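Local structure of ornithine aminotransferase (Plasmodium falciparum, 3LG0) at residues 104-108 / 281-285; 267-271 / 296-302. The protein catalyses transfer of the delta-amino group of ornithine to 2-oxoglutarate, giving L-glutamate semialdehyde and glutamate, with pyridoxal 5'-phosphate as cofactor. All coordinates share one frame; numbering follows the deposited sequence.

Interaction 1: residues 104-108 / 281-285; sequences DKVLM and MLVLK
Lys105 meets Met281 at the start of strand 105-109, an edge strand, within this chain, of the seven-stranded mixed sheet in the large domain of this fold type I, class-III aminotransferase. Lys105 CB packs on Met281 CG at 3.9 Å. Farther out the extended part of the lysine carries Lys105 CE to Leu282 CD2 at 3.9 Å, the two chains crossing at about a right angle. The bend at its last torsion (chi4 48°) then turns NZ off to a salt bridge with Asp278 and a hydrogen bond to the backbone of Thr19 of the second subunit.

Val106 turns its CB away, and its side chain packs on Glu94 of helix 88-101 and on Ala273 and Leu275; toward the turn it offers its backbone, Val106 CA lying 3.8 Å from Met281 CE. That methyl is delivered by a folded methionine, with CG anti to the backbone N (chi1 -166°) and further bends at chi2 and chi3. Met281 CE lies 3.5 Å from Lys105 O, and Leu107 CB is 4.2 Å from the same Met281 CE.

Leu107 then spans to the far end of the type I beta turn Met281-Leu284, which the Leu284 N to Met281 O hydrogen bond closes. Here only branch methyls meet, Leu107 CD2 against Leu284 CD1 at 3.8 Å.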
loop_
_atom_site.group_PDB
_atom_site.type_symbol
_atom_site.label_atom_id
_atom_site.label_comp_id
_atom_site.label_asym_id
_atom_site.label_seq_id
_atom_site.Cartn_x
_atom_site.Cartn_y
_atom_site.Cartn_z
ATOM N N ASP A 104 -3.084 -6.945 23.204
ATOM C CA ASP A 104 -4.095 -5.942 23.544
ATOM C C ASP A 104 -4.634 -5.263 22.291
ATOM O O ASP A 104 -5.842 -5.108 22.138
ATOM C CB ASP A 104 -3.527 -4.874 24.481
ATOM C CG ASP A 104 -3.173 -5.420 25.848
ATOM O OD1 ASP A 104 -3.782 -6.404 26.275
ATOM O OD2 ASP A 104 -2.282 -4.860 26.500
ATOM N N LYS A 105 -3.731 -4.863 21.398
ATOM C CA LYS A 105 -4.120 -3.999 20.295
ATOM C C LYS A 105 -3.507 -4.365 18.945
ATOM O O LYS A 105 -2.482 -5.035 18.863
ATOM C CB LYS A 105 -3.835 -2.538 20.662
ATOM C CG LYS A 105 -4.922 -1.934 21.566
ATOM C CD LYS A 105 -4.620 -0.494 21.957
ATOM C CE LYS A 105 -5.813 0.148 22.652
ATOM N NZ LYS A 105 -6.330 -0.756 23.722
ATOM N N VAL A 106 -4.172 -3.932 17.882
ATOM C CA VAL A 106 -3.662 -4.110 16.539
ATOM C C VAL A 106 -3.847 -2.821 15.741
ATOM O O VAL A 106 -4.767 -2.030 15.990
ATOM C CB VAL A 106 -4.344 -5.309 15.820
ATOM C CG1 VAL A 106 -5.762 -4.969 15.447
ATOM C CG2 VAL A 106 -3.550 -5.728 14.563
ATOM N N LEU A 107 -2.946 -2.619 14.785
ATOM C CA LEU A 107 -2.977 -1.477 13.880
ATOM C C LEU A 107 -2.927 -2.016 12.457
ATOM O O LEU A 107 -1.955 -2.686 12.089
ATOM C CB LEU A 107 -1.777 -0.576 14.190
ATOM C CG LEU A 107 -1.263 0.547 13.288
ATOM C CD1 LEU A 107 -2.334 1.193 12.435
ATOM C CD2 LEU A 107 -0.572 1.579 14.186
ATOM N N MET A 108 -3.980 -1.758 11.675
ATOM C CA MET A 108 -4.088 -2.287 10.306
ATOM C C MET A 108 -3.499 -1.322 9.285
ATOM O O MET A 108 -3.798 -0.136 9.308
ATOM C CB MET A 108 -5.554 -2.553 9.902
ATOM C CG MET A 108 -6.338 -3.464 10.817
ATOM S SD MET A 108 -5.593 -5.085 11.047
ATOM C CE MET A 108 -5.928 -5.850 9.458
ATOM N N MET A 281 1.592 0.069 22.417
ATOM C CA MET A 281 0.721 0.662 21.395
ATOM C C MET A 281 0.198 2.060 21.739
ATOM O O MET A 281 0.093 2.904 20.861
ATOM C CB MET A 281 -0.440 -0.267 21.064
ATOM C CG MET A 281 -1.181 0.114 19.789
ATOM S SD MET A 281 -0.304 -0.350 18.264
ATOM C CE MET A 281 -0.889 -2.032 18.051
ATOM N N LEU A 282 -0.131 2.307 23.006
ATOM C CA LEU A 282 -0.772 3.567 23.375
ATOM C C LEU A 282 0.192 4.744 23.315
ATOM O O LEU A 282 -0.182 5.897 23.539
ATOM C CB LEU A 282 -1.417 3.462 24.749
ATOM C CG LEU A 282 -2.670 2.590 24.739
ATOM C CD1 LEU A 282 -3.153 2.303 26.166
ATOM C CD2 LEU A 282 -3.752 3.256 23.883
ATOM N N VAL A 283 1.438 4.430 23.004
ATOM C CA VAL A 283 2.480 5.417 22.833
ATOM C C VAL A 283 2.174 6.267 21.597
ATOM O O VAL A 283 2.621 7.410 21.491
ATOM C CB VAL A 283 3.840 4.684 22.725
ATOM C CG1 VAL A 283 4.622 5.096 21.486
ATOM C CG2 VAL A 283 4.643 4.823 24.027
ATOM N N LEU A 284 1.397 5.703 20.669
ATOM C CA LEU A 284 0.956 6.417 19.468
ATOM C C LEU A 284 -0.278 7.261 19.768
ATOM O O LEU A 284 -1.238 6.780 20.381
ATOM C CB LEU A 284 0.639 5.429 18.351
ATOM C CG LEU A 284 1.792 4.604 17.780
ATOM C CD1 LEU A 284 1.253 3.424 17.006
ATOM C CD2 LEU A 284 2.648 5.470 16.897
ATOM N N LYS A 285 -0.260 8.521 19.344
ATOM C CA LYS A 285 -1.366 9.425 19.670
ATOM C C LYS A 285 -2.251 9.748 18.460
ATOM O O LYS A 285 -1.797 9.701 17.315
ATOM C CB LYS A 285 -0.848 10.717 20.317
ATOM C CG LYS A 285 0.108 10.499 21.481
ATOM C CD LYS A 285 -0.558 9.762 22.631
ATOM C CE LYS A 285 0.436 9.524 23.775
ATOM N NZ LYS A 285 -0.204 8.927 24.988
#

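Interaction 2: residues 267-271 / 296-302; sequences GHYPI and NPLAAAI
The ring of Tyr269 lies against the start of helix 297-312, with Ala299 beneath one face: Ala299 CA is 4.2 Å from the ring plane, offset toward the rim. The alanine methyl approaches obliquely, and Ala299 CB comes within 3.7 Å of Tyr269 CE2. Placing CG anti to the backbone N (chi1 -156°) sends the ring out over the helix toward Asn296, which comes to it from the opposite direction. The ring and the amide are turned 56° apart, and Tyr269 OH is 3.0 Å from Asn296 ND2; that nitrogen is hydrogen-bonded to Tyr293 O.

Asn296 is the N-cap of the helix. Its OD1 accepts from Ala299 N at 2.8 Å in a nearly straight bond (173°), with the donor above the carbonyl plane, and this capping bond restrains the amide beside the tyrosine.

Leu298 and Ile302 complete the helix side of the packing. Leu298 CD2 reaches Tyr269 CE1 obliquely at 3.9 Å, whereas Ile302 crosses the tyrosine at about a right angle, its CD1 set 3.8 Å from Tyr269 CB. Tyr269 also meets the ring of Tyr269 of the second subunit. Ile271, the residue before strand 272-276, packs on the same side of the helix: Ile271 CD1 sits 3.4 Å from Ala299 O and also touches Ala299 CB and Ile302 CG2.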
loop_
_atom_site.group_PDB
_atom_site.type_symbol
_atom_site.label_atom_id
_atom_site.label_comp_id
_atom_site.label_asym_id
_atom_site.label_seq_id
_atom_site.Cartn_x
_atom_site.Cartn_y
_atom_site.Cartn_z
ATOM N N GLY A 267 -4.109 -13.073 -0.441
ATOM C CA GLY A 267 -3.753 -12.505 -1.733
ATOM C C GLY A 267 -4.831 -11.681 -2.399
ATOM O O GLY A 267 -4.613 -11.179 -3.486
ATOM N N HIS A 268 -5.981 -11.505 -1.756
ATOM C CA HIS A 268 -7.082 -10.773 -2.381
ATOM C C HIS A 268 -7.027 -9.254 -2.166
ATOM O O HIS A 268 -7.841 -8.523 -2.726
ATOM C CB HIS A 268 -8.430 -11.288 -1.875
ATOM C CG HIS A 268 -8.810 -12.629 -2.414
ATOM N ND1 HIS A 268 -8.129 -13.782 -2.081
ATOM C CD2 HIS A 268 -9.803 -13.007 -3.256
ATOM C CE1 HIS A 268 -8.686 -14.813 -2.696
ATOM N NE2 HIS A 268 -9.703 -14.369 -3.414
ATOM N N TYR A 269 -6.093 -8.777 -1.349
ATOM C CA TYR A 269 -6.044 -7.360 -0.985
ATOM C C TYR A 269 -4.744 -7.073 -0.237
ATOM O O TYR A 269 -4.259 -7.931 0.488
ATOM C CB TYR A 269 -7.234 -7.037 -0.076
ATOM C CG TYR A 269 -7.661 -5.589 -0.081
ATOM C CD1 TYR A 269 -8.684 -5.154 -0.920
ATOM C CD2 TYR A 269 -7.034 -4.657 0.735
ATOM C CE1 TYR A 269 -9.078 -3.840 -0.937
ATOM C CE2 TYR A 269 -7.427 -3.333 0.728
ATOM C CZ TYR A 269 -8.446 -2.930 -0.118
ATOM O OH TYR A 269 -8.841 -1.621 -0.134
ATOM N N PRO A 270 -4.163 -5.874 -0.406
ATOM C CA PRO A 270 -2.961 -5.557 0.393
ATOM C C PRO A 270 -3.297 -5.249 1.869
ATOM O O PRO A 270 -3.957 -4.246 2.216
ATOM C CB PRO A 270 -2.387 -4.310 -0.304
ATOM C CG PRO A 270 -3.097 -4.219 -1.619
ATOM C CD PRO A 270 -4.460 -4.815 -1.377
ATOM N N ILE A 271 -2.864 -6.132 2.755
ATOM C CA ILE A 271 -3.131 -5.934 4.179
ATOM C C ILE A 271 -1.903 -6.269 5.023
ATOM O O ILE A 271 -1.220 -7.251 4.779
ATOM C CB ILE A 271 -4.295 -6.823 4.679
ATOM C CG1 ILE A 271 -5.492 -6.794 3.713
ATOM C CG2 ILE A 271 -4.724 -6.416 6.087
ATOM C CD1 ILE A 271 -6.610 -7.717 4.150
ATOM N N ASN A 296 -9.450 0.003 6.007
ATOM C CA ASN A 296 -10.721 0.118 5.301
ATOM C C ASN A 296 -11.604 -1.127 5.549
ATOM O O ASN A 296 -11.106 -2.222 5.806
ATOM C CB ASN A 296 -10.494 0.368 3.803
ATOM C CG ASN A 296 -10.019 -0.874 3.072
ATOM O OD1 ASN A 296 -10.798 -1.816 2.819
ATOM N ND2 ASN A 296 -8.738 -0.893 2.732
ATOM N N PRO A 297 -12.923 -0.955 5.477
ATOM C CA PRO A 297 -13.906 -2.014 5.751
ATOM C C PRO A 297 -13.728 -3.268 4.888
ATOM O O PRO A 297 -13.955 -4.359 5.383
ATOM C CB PRO A 297 -15.246 -1.361 5.433
ATOM C CG PRO A 297 -14.990 0.075 5.247
ATOM C CD PRO A 297 -13.546 0.320 5.091
ATOM N N LEU A 298 -13.356 -3.111 3.623
ATOM C CA LEU A 298 -13.186 -4.257 2.743
ATOM C C LEU A 298 -12.005 -5.133 3.173
ATOM O O LEU A 298 -12.133 -6.359 3.284
ATOM C CB LEU A 298 -13.054 -3.803 1.297
ATOM C CG LEU A 298 -12.964 -4.890 0.226
ATOM C CD1 LEU A 298 -14.113 -5.901 0.337
ATOM C CD2 LEU A 298 -12.963 -4.223 -1.139
ATOM N N ALA A 299 -10.867 -4.505 3.441
ATOM C CA ALA A 299 -9.715 -5.233 3.962
ATOM C C ALA A 299 -10.047 -5.938 5.284
ATOM O O ALA A 299 -9.621 -7.068 5.530
ATOM C CB ALA A 299 -8.527 -4.293 4.145
ATOM N N ALA A 300 -10.785 -5.258 6.146
ATOM C CA ALA A 300 -11.097 -5.797 7.463
ATOM C C ALA A 300 -11.884 -7.105 7.344
ATOM O O ALA A 300 -11.581 -8.077 8.029
ATOM C CB ALA A 300 -11.876 -4.757 8.283
ATOM N N ALA A 301 -12.875 -7.133 6.455
ATOM C CA ALA A 301 -13.682 -8.339 6.243
ATOM C C ALA A 301 -12.884 -9.459 5.603
ATOM O O ALA A 301 -13.023 -10.621 5.996
ATOM C CB ALA A 301 -14.925 -8.029 5.401
ATOM N N ILE A 302 -12.060 -9.113 4.610
ATOM C CA ILE A 302 -11.223 -10.091 3.911
ATOM C C ILE A 302 -10.242 -10.732 4.880
ATOM O O ILE A 302 -10.046 -11.946 4.873
ATOM C CB ILE A 302 -10.434 -9.451 2.749
ATOM C CG1 ILE A 302 -11.377 -9.105 1.607
ATOM C CG2 ILE A 302 -9.317 -10.383 2.269
ATOM C CD1 ILE A 302 -10.824 -8.092 0.651
#

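Overall arrangement
Along the chain the segments alternate: 104-108 of interaction 1, 267-271 of interaction 2, then 281-285 and finally 296-302. Strand 272-276 follows directly on 267-271 and pairs antiparallel with strand 105-109, so the two contacts adjoin through these neighbouring strands although their centres are 19 Å apart. They touch where Met108 CE packs 3.6 Å from Ile271 CG2. Helix 88-101 lies beside both, against Met108 of one and Ala300 of the other. Each contact also reaches the second subunit, which places this part of the large domain at the interface of the homodimer; interaction 2 lies nearer Lys262, the probable cofactor-binding lysine.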